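Local coordinates for protein probable ribose-5-phosphate isomerase B (Mycoplasma genitalium, PDB 6MU0) that probably catalyses the interconversion of ribulose 5-phosphate and ribose 5-phosphate in the non-oxidative stage of the pentose phosphate pathway, at residues A57-D62 against A86-V90; F11-S17 against F37-G43; G92-V98 against N112-L118. All coordinates share one frame. Where two conformers were deposited one is given. Residues are numbered along the deposited sequence.

Contact 1: residues A57-D62 against A86-V90; sequences AFLVAD and AANKV
One side of helix 53-66 meets the C-terminal part of helix 81-88 and Val90, extended, a little beyond it; no hydrogen bond joins the two segments, and the contact is mainly apolar. Residues 57-62 are helical throughout, with Ala61 N bonded to Ala57 O. In the other segment Val90 N reaches Ala87 O at 3.0 Å, after which Val90 opens to phi/psi of -86/134. This extension, with chi1 t, directs Val90 toward the helix: its CG2 lies 3.5 Å from Ala61 CB and 3.7 Å from Phe58 CD1, and its CG1 is 3.7 Å from Asp62 OD1. Phe58, in the m rotamer, leaves its helix sideways, but the ring swings across the gap, bringing CE1 to 3.2 Å from Ala86 O. Val90 CG2 sits at the ring edge, whereas Ala86 CB makes an off-centre CH-pi contact, 4.3 Å from the ring centroid. Ala61 has the closest CA pairing, 5.4 Å to the CA of Ala87, with CB to CB at 4.1 Å. One turn earlier, Ala57 CB touches Ala86 CB at 3.7 Å. Such small alanine surfaces are characteristic of closely packed helices, while the larger Val90 and Phe58 pack beside the alanines. Both helices cover the same face of the parallel sheet: Ala57 and Ala87 rest on Leu75 of strand 72-75, and Val93, leading into strand 95-97, touches Ala61 and Ala87.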
loop_
_atom_site.group_PDB
_atom_site.type_symbol
_atom_site.label_atom_id
_atom_site.label_comp_id
_atom_site.label_asym_id
_atom_site.label_seq_id
_atom_site.Cartn_x
_atom_site.Cartn_y
_atom_site.Cartn_z
ATOM N N ALA A 57 4.739 -7.718 -4.612
ATOM C CA ALA A 57 4.587 -7.259 -3.238
ATOM C C ALA A 57 5.943 -7.026 -2.596
ATOM O O ALA A 57 6.148 -6.013 -1.920
ATOM C CB ALA A 57 3.786 -8.276 -2.429
ATOM N N PHE A 58 6.892 -7.939 -2.814
ATOM C CA PHE A 58 8.201 -7.755 -2.198
ATOM C C PHE A 58 8.984 -6.611 -2.837
ATOM O O PHE A 58 9.752 -5.941 -2.143
ATOM C CB PHE A 58 8.988 -9.070 -2.183
ATOM C CG PHE A 58 8.390 -10.118 -1.278
ATOM C CD1 PHE A 58 8.060 -9.807 0.035
ATOM C CD2 PHE A 58 8.133 -11.400 -1.738
ATOM C CE1 PHE A 58 7.502 -10.760 0.880
ATOM C CE2 PHE A 58 7.563 -12.354 -0.896
ATOM C CZ PHE A 58 7.239 -12.023 0.406
ATOM N N LEU A 59 8.803 -6.361 -4.136
ATOM C CA LEU A 59 9.446 -5.198 -4.742
ATOM C C LEU A 59 9.038 -3.918 -4.026
ATOM O O LEU A 59 9.882 -3.090 -3.669
ATOM C CB LEU A 59 9.088 -5.101 -6.223
ATOM C CG LEU A 59 9.754 -6.101 -7.165
ATOM C CD1 LEU A 59 9.256 -5.856 -8.580
ATOM C CD2 LEU A 59 11.278 -6.018 -7.108
ATOM N N VAL A 60 7.737 -3.737 -3.808
ATOM C CA VAL A 60 7.249 -2.537 -3.134
ATOM C C VAL A 60 7.668 -2.537 -1.672
ATOM O O VAL A 60 8.177 -1.538 -1.152
ATOM C CB VAL A 60 5.718 -2.442 -3.272
ATOM C CG1 VAL A 60 5.147 -1.438 -2.281
ATOM C CG2 VAL A 60 5.333 -2.068 -4.687
ATOM N N ALA A 61 7.411 -3.645 -0.972
ATOM C CA ALA A 61 7.628 -3.668 0.467
ATOM C C ALA A 61 9.105 -3.519 0.816
ATOM O O ALA A 61 9.447 -2.858 1.804
ATOM C CB ALA A 61 7.048 -4.945 1.060
ATOM N N ASP A 62 9.996 -4.119 0.021
ATOM C CA ASP A 62 11.421 -3.950 0.282
ATOM C C ASP A 62 11.859 -2.500 0.110
ATOM O O ASP A 62 12.775 -2.053 0.804
ATOM C CB ASP A 62 12.250 -4.888 -0.599
ATOM C CG ASP A 62 12.285 -6.319 -0.077
ATOM O OD1 ASP A 62 12.093 -6.535 1.139
ATOM O OD2 ASP A 62 12.527 -7.234 -0.893
ATOM N N ALA A 86 2.036 -10.943 2.024
ATOM C CA ALA A 86 3.439 -10.866 1.637
ATOM C C ALA A 86 4.093 -9.595 2.162
ATOM O O ALA A 86 5.166 -9.646 2.775
ATOM C CB ALA A 86 3.553 -10.946 0.115
ATOM N N ALA A 87 3.456 -8.440 1.947
ATOM C CA ALA A 87 4.066 -7.185 2.374
ATOM C C ALA A 87 4.294 -7.160 3.878
ATOM O O ALA A 87 5.310 -6.641 4.349
ATOM C CB ALA A 87 3.215 -6.000 1.928
ATOM N N ASN A 88 3.356 -7.715 4.653
ATOM C CA ASN A 88 3.510 -7.724 6.102
ATOM C C ASN A 88 4.642 -8.628 6.578
ATOM O O ASN A 88 5.070 -8.492 7.726
ATOM C CB ASN A 88 2.186 -8.089 6.785
ATOM C CG ASN A 88 1.269 -6.896 6.944
ATOM O OD1 ASN A 88 1.687 -5.851 7.451
ATOM N ND2 ASN A 88 0.015 -7.037 6.518
ATOM N N LYS A 89 5.162 -9.522 5.731
ATOM C CA LYS A 89 6.339 -10.285 6.127
ATOM C C LYS A 89 7.589 -9.420 6.204
ATOM O O LYS A 89 8.570 -9.829 6.830
ATOM C CB LYS A 89 6.598 -11.442 5.158
ATOM C CG LYS A 89 5.503 -12.481 5.082
ATOM C CD LYS A 89 5.268 -13.117 6.435
ATOM C CE LYS A 89 4.149 -14.145 6.399
ATOM N NZ LYS A 89 3.953 -14.728 7.756
ATOM N N VAL A 90 7.579 -8.243 5.592
ATOM C CA VAL A 90 8.770 -7.418 5.443
ATOM C C VAL A 90 8.950 -6.549 6.683
ATOM O O VAL A 90 7.996 -5.930 7.174
ATOM C CB VAL A 90 8.672 -6.579 4.158
ATOM C CG1 VAL A 90 9.895 -5.696 3.995
ATOM C CG2 VAL A 90 8.499 -7.500 2.955
#

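Contact 2: residues F11-S17 against F37-G43; sequences FNIFIAS and FNVVDLG
Strands 12-16 and 38-41 run parallel, their axes 4.6 Å apart at closest approach and inclined by 25°. Ile13 pairs with Val39, Phe14 with Val40 and Ile15 with Asp41. The hydrogen bonds alternate: Ile13 N to Asn38 O (2.8 Å), Val40 N to Ile13 O (2.8 Å), Ile15 N to Val40 O (2.9 Å), Leu42 N to Ile15 O (2.8 Å) and finally Ser17 N to Gly43 O (3.3 Å). Phe14 (chi1 m, chi2 -86°) brings CD1 to 3.6 Å from CB of Val40 (t) and to 4.0 Å from CD1 of Leu42 (m, t), on the face covered by helix 53-66. On the opposite face, beneath helix 22-34, Ile15 (t, t) sets CG2 4.1 Å from CG1 of Val39 (t), while Ile13 (m, t) extends CD1 to 3.7 Å from Phe37 CD1. Phe11 in the p rotamer places CZ at the edge of the Phe37 ring, 4.0 Å from CD1. Asn38 (m) sends ND2 to Phe11 O at 3.0 Å, and a water joins Phe11 O to Asn38 N. Asp41 (t) forms an Asx turn, OD1 accepting from Gly43 N at 2.9 Å, and salt-bridges Lys25. This is the first beta-alpha-beta unit of a Rossmann-like sheet. Its chemistry is divided: main-chain bonds and apolar side chains, aliphatic and aromatic, unite the strands, while polar groups cluster toward both ends, the Ser17 end leading to the ligand-pocket residue Asp18.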
loop_
_atom_site.group_PDB
_atom_site.type_symbol
_atom_site.label_atom_id
_atom_site.label_comp_id
_atom_site.label_asym_id
_atom_site.label_seq_id
_atom_site.Cartn_x
_atom_site.Cartn_y
_atom_site.Cartn_z
ATOM N N PHE A 11 8.946 12.286 -0.054
ATOM C CA PHE A 11 8.860 10.836 0.053
ATOM C C PHE A 11 8.410 10.267 -1.283
ATOM O O PHE A 11 7.903 10.987 -2.147
ATOM C CB PHE A 11 7.906 10.403 1.175
ATOM C CG PHE A 11 6.468 10.761 0.927
ATOM C CD1 PHE A 11 5.984 12.020 1.255
ATOM C CD2 PHE A 11 5.596 9.833 0.380
ATOM C CE1 PHE A 11 4.660 12.350 1.031
ATOM C CE2 PHE A 11 4.272 10.154 0.151
ATOM C CZ PHE A 11 3.802 11.417 0.478
ATOM N N ASN A 12 8.585 8.957 -1.430
ATOM C CA ASN A 12 8.193 8.227 -2.623
ATOM C C ASN A 12 7.037 7.288 -2.305
ATOM O O ASN A 12 6.955 6.728 -1.207
ATOM C CB ASN A 12 9.367 7.407 -3.156
ATOM C CG ASN A 12 10.409 8.262 -3.845
ATOM O OD1 ASN A 12 10.085 9.022 -4.747
ATOM N ND2 ASN A 12 11.664 8.135 -3.428
ATOM N N ILE A 13 6.156 7.124 -3.289
ATOM C CA ILE A 13 5.101 6.113 -3.272
ATOM C C ILE A 13 5.458 5.066 -4.315
ATOM O O ILE A 13 5.579 5.385 -5.505
ATOM C CB ILE A 13 3.725 6.719 -3.587
ATOM C CG1 ILE A 13 3.382 7.830 -2.591
ATOM C CG2 ILE A 13 2.645 5.627 -3.585
ATOM C CD1 ILE A 13 2.088 8.563 -2.911
ATOM N N PHE A 14 5.623 3.823 -3.879
ATOM C CA PHE A 14 5.939 2.708 -4.764
ATOM C C PHE A 14 4.664 1.915 -5.009
ATOM O O PHE A 14 3.960 1.565 -4.058
ATOM C CB PHE A 14 6.995 1.811 -4.116
ATOM C CG PHE A 14 8.283 2.529 -3.817
ATOM C CD1 PHE A 14 9.273 2.637 -4.792
ATOM C CD2 PHE A 14 8.497 3.136 -2.586
ATOM C CE1 PHE A 14 10.460 3.309 -4.536
ATOM C CE2 PHE A 14 9.690 3.809 -2.331
ATOM C CZ PHE A 14 10.659 3.896 -3.308
ATOM N N ILE A 15 4.368 1.625 -6.273
ATOM C CA ILE A 15 3.133 0.941 -6.638
ATOM C C ILE A 15 3.447 -0.258 -7.521
ATOM O O ILE A 15 4.306 -0.193 -8.407
ATOM C CB ILE A 15 2.115 1.901 -7.299
ATOM C CG1 ILE A 15 0.769 1.205 -7.523
ATOM C CG2 ILE A 15 2.649 2.507 -8.585
ATOM C CD1 ILE A 15 -0.372 2.163 -7.830
ATOM N N ALA A 16 2.740 -1.357 -7.276
ATOM C CA ALA A 16 2.851 -2.546 -8.104
ATOM C C ALA A 16 1.555 -3.340 -8.012
ATOM O O ALA A 16 0.694 -3.077 -7.169
ATOM C CB ALA A 16 4.056 -3.407 -7.724
ATOM N N SER A 17 1.438 -4.345 -8.873
ATOM C CA SER A 17 0.270 -5.213 -8.875
ATOM C C SER A 17 0.700 -6.587 -9.356
ATOM O O SER A 17 1.870 -6.817 -9.663
ATOM C CB SER A 17 -0.822 -4.651 -9.793
ATOM O OG SER A 17 -0.454 -4.731 -11.161
ATOM N N PHE A 37 2.670 13.990 -6.406
ATOM C CA PHE A 37 3.385 13.007 -5.616
ATOM C C PHE A 37 4.525 12.417 -6.439
ATOM O O PHE A 37 4.514 12.447 -7.675
ATOM C CB PHE A 37 2.456 11.869 -5.194
ATOM C CG PHE A 37 1.437 12.261 -4.161
ATOM C CD1 PHE A 37 1.752 12.225 -2.811
ATOM C CD2 PHE A 37 0.156 12.640 -4.535
ATOM C CE1 PHE A 37 0.818 12.577 -1.856
ATOM C CE2 PHE A 37 -0.783 12.994 -3.577
ATOM C CZ PHE A 37 -0.451 12.960 -2.240
ATOM N N ASN A 38 5.519 11.889 -5.732
ATOM C CA ASN A 38 6.590 11.106 -6.337
ATOM C C ASN A 38 6.110 9.662 -6.381
ATOM O O ASN A 38 5.912 9.042 -5.333
ATOM C CB ASN A 38 7.862 11.217 -5.500
ATOM C CG ASN A 38 8.337 12.644 -5.358
ATOM O OD1 ASN A 38 8.283 13.427 -6.310
ATOM N ND2 ASN A 38 8.799 12.995 -4.167
ATOM N N VAL A 39 5.904 9.135 -7.587
ATOM C CA VAL A 39 5.255 7.843 -7.775
ATOM C C VAL A 39 6.164 6.962 -8.609
ATOM O O VAL A 39 6.634 7.377 -9.674
ATOM C CB VAL A 39 3.879 7.982 -8.453
ATOM C CG1 VAL A 39 3.195 6.618 -8.563
ATOM C CG2 VAL A 39 3.022 8.985 -7.707
ATOM N N VAL A 40 6.373 5.736 -8.138
ATOM C CA VAL A 40 7.336 4.803 -8.709
ATOM C C VAL A 40 6.587 3.508 -9.021
ATOM O O VAL A 40 6.308 2.715 -8.116
ATOM C CB VAL A 40 8.504 4.547 -7.750
ATOM C CG1 VAL A 40 9.606 3.780 -8.443
ATOM C CG2 VAL A 40 9.019 5.856 -7.161
ATOM N N ASP A 41 6.275 3.282 -10.299
ATOM C CA ASP A 41 5.597 2.068 -10.747
ATOM C C ASP A 41 6.647 0.978 -10.931
ATOM O O ASP A 41 7.479 1.052 -11.843
ATOM C CB ASP A 41 4.870 2.394 -12.049
ATOM C CG ASP A 41 4.106 1.214 -12.642
ATOM O OD1 ASP A 41 4.231 0.059 -12.178
ATOM O OD2 ASP A 41 3.368 1.460 -13.615
ATOM N N LEU A 42 6.619 -0.027 -10.056
ATOM C CA LEU A 42 7.590 -1.110 -10.071
ATOM C C LEU A 42 7.151 -2.290 -10.923
ATOM O O LEU A 42 7.842 -3.312 -10.948
ATOM C CB LEU A 42 7.903 -1.568 -8.644
ATOM C CG LEU A 42 8.529 -0.495 -7.750
ATOM C CD1 LEU A 42 8.781 -1.041 -6.358
ATOM C CD2 LEU A 42 9.821 0.027 -8.358
ATOM N N GLY A 43 6.034 -2.173 -11.628
ATOM C CA GLY A 43 5.602 -3.199 -12.540
ATOM C C GLY A 43 4.443 -4.010 -11.997
ATOM O O GLY A 43 3.955 -3.779 -10.884
HETATM O O HOH W 1 5.274 11.852 -2.927
#

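Contact 3: residues G92-V98 against N112-L118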
loop_
_atom_site.group_PDB
_atom_site.type_symbol
_atom_site.label_atom_id
_atom_site.label_comp_id
_atom_site.label_asym_id
_atom_site.label_seq_id
_atom_site.Cartn_x
_atom_site.Cartn_y
_atom_site.Cartn_z
ATOM N N GLY A 92 9.442 -3.696 9.173
ATOM C CA GLY A 92 9.085 -2.298 9.146
ATOM C C GLY A 92 7.850 -1.977 8.340
ATOM O O GLY A 92 7.408 -0.821 8.347
ATOM N N VAL A 93 7.279 -2.948 7.649
ATOM C CA VAL A 93 6.101 -2.707 6.831
ATOM C C VAL A 93 4.845 -2.985 7.643
ATOM O O VAL A 93 4.768 -3.961 8.397
ATOM C CB VAL A 93 6.156 -3.549 5.543
ATOM C CG1 VAL A 93 4.827 -3.491 4.796
ATOM C CG2 VAL A 93 7.289 -3.048 4.664
ATOM N N LEU A 94 3.859 -2.107 7.496
ATOM C CA LEU A 94 2.534 -2.268 8.086
ATOM C C LEU A 94 1.556 -2.129 6.924
ATOM O O LEU A 94 1.319 -1.022 6.432
ATOM C CB LEU A 94 2.308 -1.209 9.160
ATOM C CG LEU A 94 3.236 -1.308 10.376
ATOM C CD1 LEU A 94 3.072 -0.052 11.221
ATOM C CD2 LEU A 94 2.961 -2.568 11.193
ATOM N N ALA A 95 1.015 -3.251 6.456
ATOM C CA ALA A 95 0.210 -3.276 5.241
ATOM C C ALA A 95 -1.259 -3.495 5.581
ATOM O O ALA A 95 -1.608 -4.460 6.275
ATOM C CB ALA A 95 0.702 -4.362 4.285
ATOM N N ALA A 96 -2.111 -2.595 5.088
ATOM C CA ALA A 96 -3.535 -2.584 5.388
ATOM C C ALA A 96 -4.337 -2.870 4.130
ATOM O O ALA A 96 -4.175 -2.183 3.116
ATOM C CB ALA A 96 -3.949 -1.208 5.903
ATOM N N LEU A 97 -5.232 -3.848 4.217
ATOM C CA LEU A 97 -6.147 -4.164 3.129
ATOM C C LEU A 97 -7.416 -3.339 3.309
ATOM O O LEU A 97 -8.107 -3.458 4.327
ATOM C CB LEU A 97 -6.456 -5.661 3.106
ATOM C CG LEU A 97 -7.511 -6.127 2.096
ATOM C CD1 LEU A 97 -7.258 -5.574 0.700
ATOM C CD2 LEU A 97 -7.582 -7.650 2.055
ATOM N N VAL A 98 -7.711 -2.492 2.326
ATOM C CA VAL A 98 -8.871 -1.610 2.373
ATOM C C VAL A 98 -9.685 -1.839 1.109
ATOM O O VAL A 98 -9.168 -1.673 -0.003
ATOM C CB VAL A 98 -8.468 -0.129 2.484
ATOM C CG1 VAL A 98 -9.700 0.752 2.495
ATOM C CG2 VAL A 98 -7.610 0.123 3.715
ATOM N N ASN A 112 -1.386 3.189 11.287
ATOM C CA ASN A 112 -0.153 3.777 10.758
ATOM C C ASN A 112 0.378 3.012 9.548
ATOM O O ASN A 112 1.585 2.863 9.364
ATOM C CB ASN A 112 0.930 3.912 11.828
ATOM C CG ASN A 112 1.986 4.914 11.444
ATOM O OD1 ASN A 112 1.727 5.821 10.654
ATOM N ND2 ASN A 112 3.188 4.756 11.988
ATOM N N ALA A 113 -0.525 2.516 8.707
ATOM C CA ALA A 113 -0.078 1.674 7.609
ATOM C C ALA A 113 0.850 2.450 6.686
ATOM O O ALA A 113 0.612 3.620 6.384
ATOM C CB ALA A 113 -1.281 1.181 6.811
ATOM N N ASN A 114 1.911 1.792 6.227
ATOM C CA ASN A 114 2.744 2.361 5.176
ATOM C C ASN A 114 2.601 1.647 3.842
ATOM O O ASN A 114 3.235 2.064 2.866
ATOM C CB ASN A 114 4.212 2.505 5.603
ATOM C CG ASN A 114 4.814 1.209 6.105
ATOM O OD1 ASN A 114 4.316 0.117 5.824
ATOM N ND2 ASN A 114 5.905 1.324 6.855
ATOM N N VAL A 115 1.755 0.617 3.763
ATOM C CA VAL A 115 1.421 -0.036 2.509
ATOM C C VAL A 115 -0.089 -0.229 2.471
ATOM O O VAL A 115 -0.681 -0.761 3.422
ATOM C CB VAL A 115 2.161 -1.376 2.328
ATOM C CG1 VAL A 115 1.652 -2.127 1.097
ATOM C CG2 VAL A 115 3.673 -1.150 2.216
ATOM N N LEU A 116 -0.702 0.235 1.387
ATOM C CA LEU A 116 -2.131 0.135 1.147
ATOM C C LEU A 116 -2.353 -0.967 0.122
ATOM O O LEU A 116 -1.781 -0.920 -0.974
ATOM C CB LEU A 116 -2.626 1.475 0.600
ATOM C CG LEU A 116 -4.077 1.528 0.138
ATOM C CD1 LEU A 116 -5.035 1.302 1.297
ATOM C CD2 LEU A 116 -4.328 2.873 -0.534
ATOM N N CYS A 117 -3.180 -1.949 0.477
ATOM C CA CYS A 117 -3.484 -3.093 -0.372
ATOM C C CYS A 117 -4.924 -2.995 -0.852
ATOM O O CYS A 117 -5.835 -2.732 -0.052
ATOM C CB CYS A 117 -3.263 -4.398 0.389
ATOM S SG CYS A 117 -1.552 -4.564 0.975
ATOM N N LEU A 118 -5.115 -3.218 -2.156
ATOM C CA LEU A 118 -6.371 -2.968 -2.846
ATOM C C LEU A 118 -6.766 -4.182 -3.675
ATOM O O LEU A 118 -5.918 -4.950 -4.146
ATOM C CB LEU A 118 -6.241 -1.782 -3.810
ATOM C CG LEU A 118 -5.766 -0.462 -3.209
ATOM C CD1 LEU A 118 -5.546 0.571 -4.296
ATOM C CD2 LEU A 118 -6.749 0.047 -2.173
#
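Gly92, at a positive phi, opens the contact by offering its carbonyl O to Asn114 ND2 (3.0 Å). The same side-chain amide also holds Leu94, whose N donates to Asn114 OD1 at 2.8 Å, so this p-rotamer side chain bridges two backbone groups before regular pairing begins. Between them Val93 packs CG1 on Val115 CG2 at 3.7 Å. Leu94 O then receives two donors, Asn114 N at 2.9 Å and Val115 N at 3.2 Å. Accordingly the nearest CA partner steps from Ala113 for Leu94 to Val115 for Ala95, passing over Asn114. From Ala95 the strands run parallel at 24°. Ala95 CB lies 4.0 Å from Cys117 SG, on the face covered by helix 81-88. Ala96 binds through both backbone groups, N to Val115 O (2.9 Å) and O to Cys117 N (2.8 Å), while its CB meets Ala113 CB at 3.7 Å. Leu97, in the conformer given, lays CD1 3.3 Å from Cys117 O. Val98 N closes the series on Cys117 O at 3.0 Å, and its CG2 packs 3.7 Å from Leu116 CD1 on the side of helix 101-109. Two neighbouring parallel strands joined through that helix make a beta-alpha-beta unit, the repeating element of the Rossmann-like alpha/beta fold of this family.

In the fold
Contacts 2 and 3 are two beta-alpha-beta pairings within one parallel sheet, each including an outermost strand of the chain, and both are only partly buried. They do not touch, their nearest atoms being about 6 Å apart. Contact 1 is the more buried, yet it lies on helices packed over one face of that sheet and touches both pairings: Val60 CG2 meets Ala16 CB of contact 2 at 3.6 Å, and Asn88 OD1 lies 2.9 Å from Ala95 N of contact 3, a probable hydrogen bond. The chemistry follows this layout, with backbone hydrogen bonds inside the sheet and mainly apolar contacts between helices. Side-chain amides supplement the strand pairing in both sheet contacts.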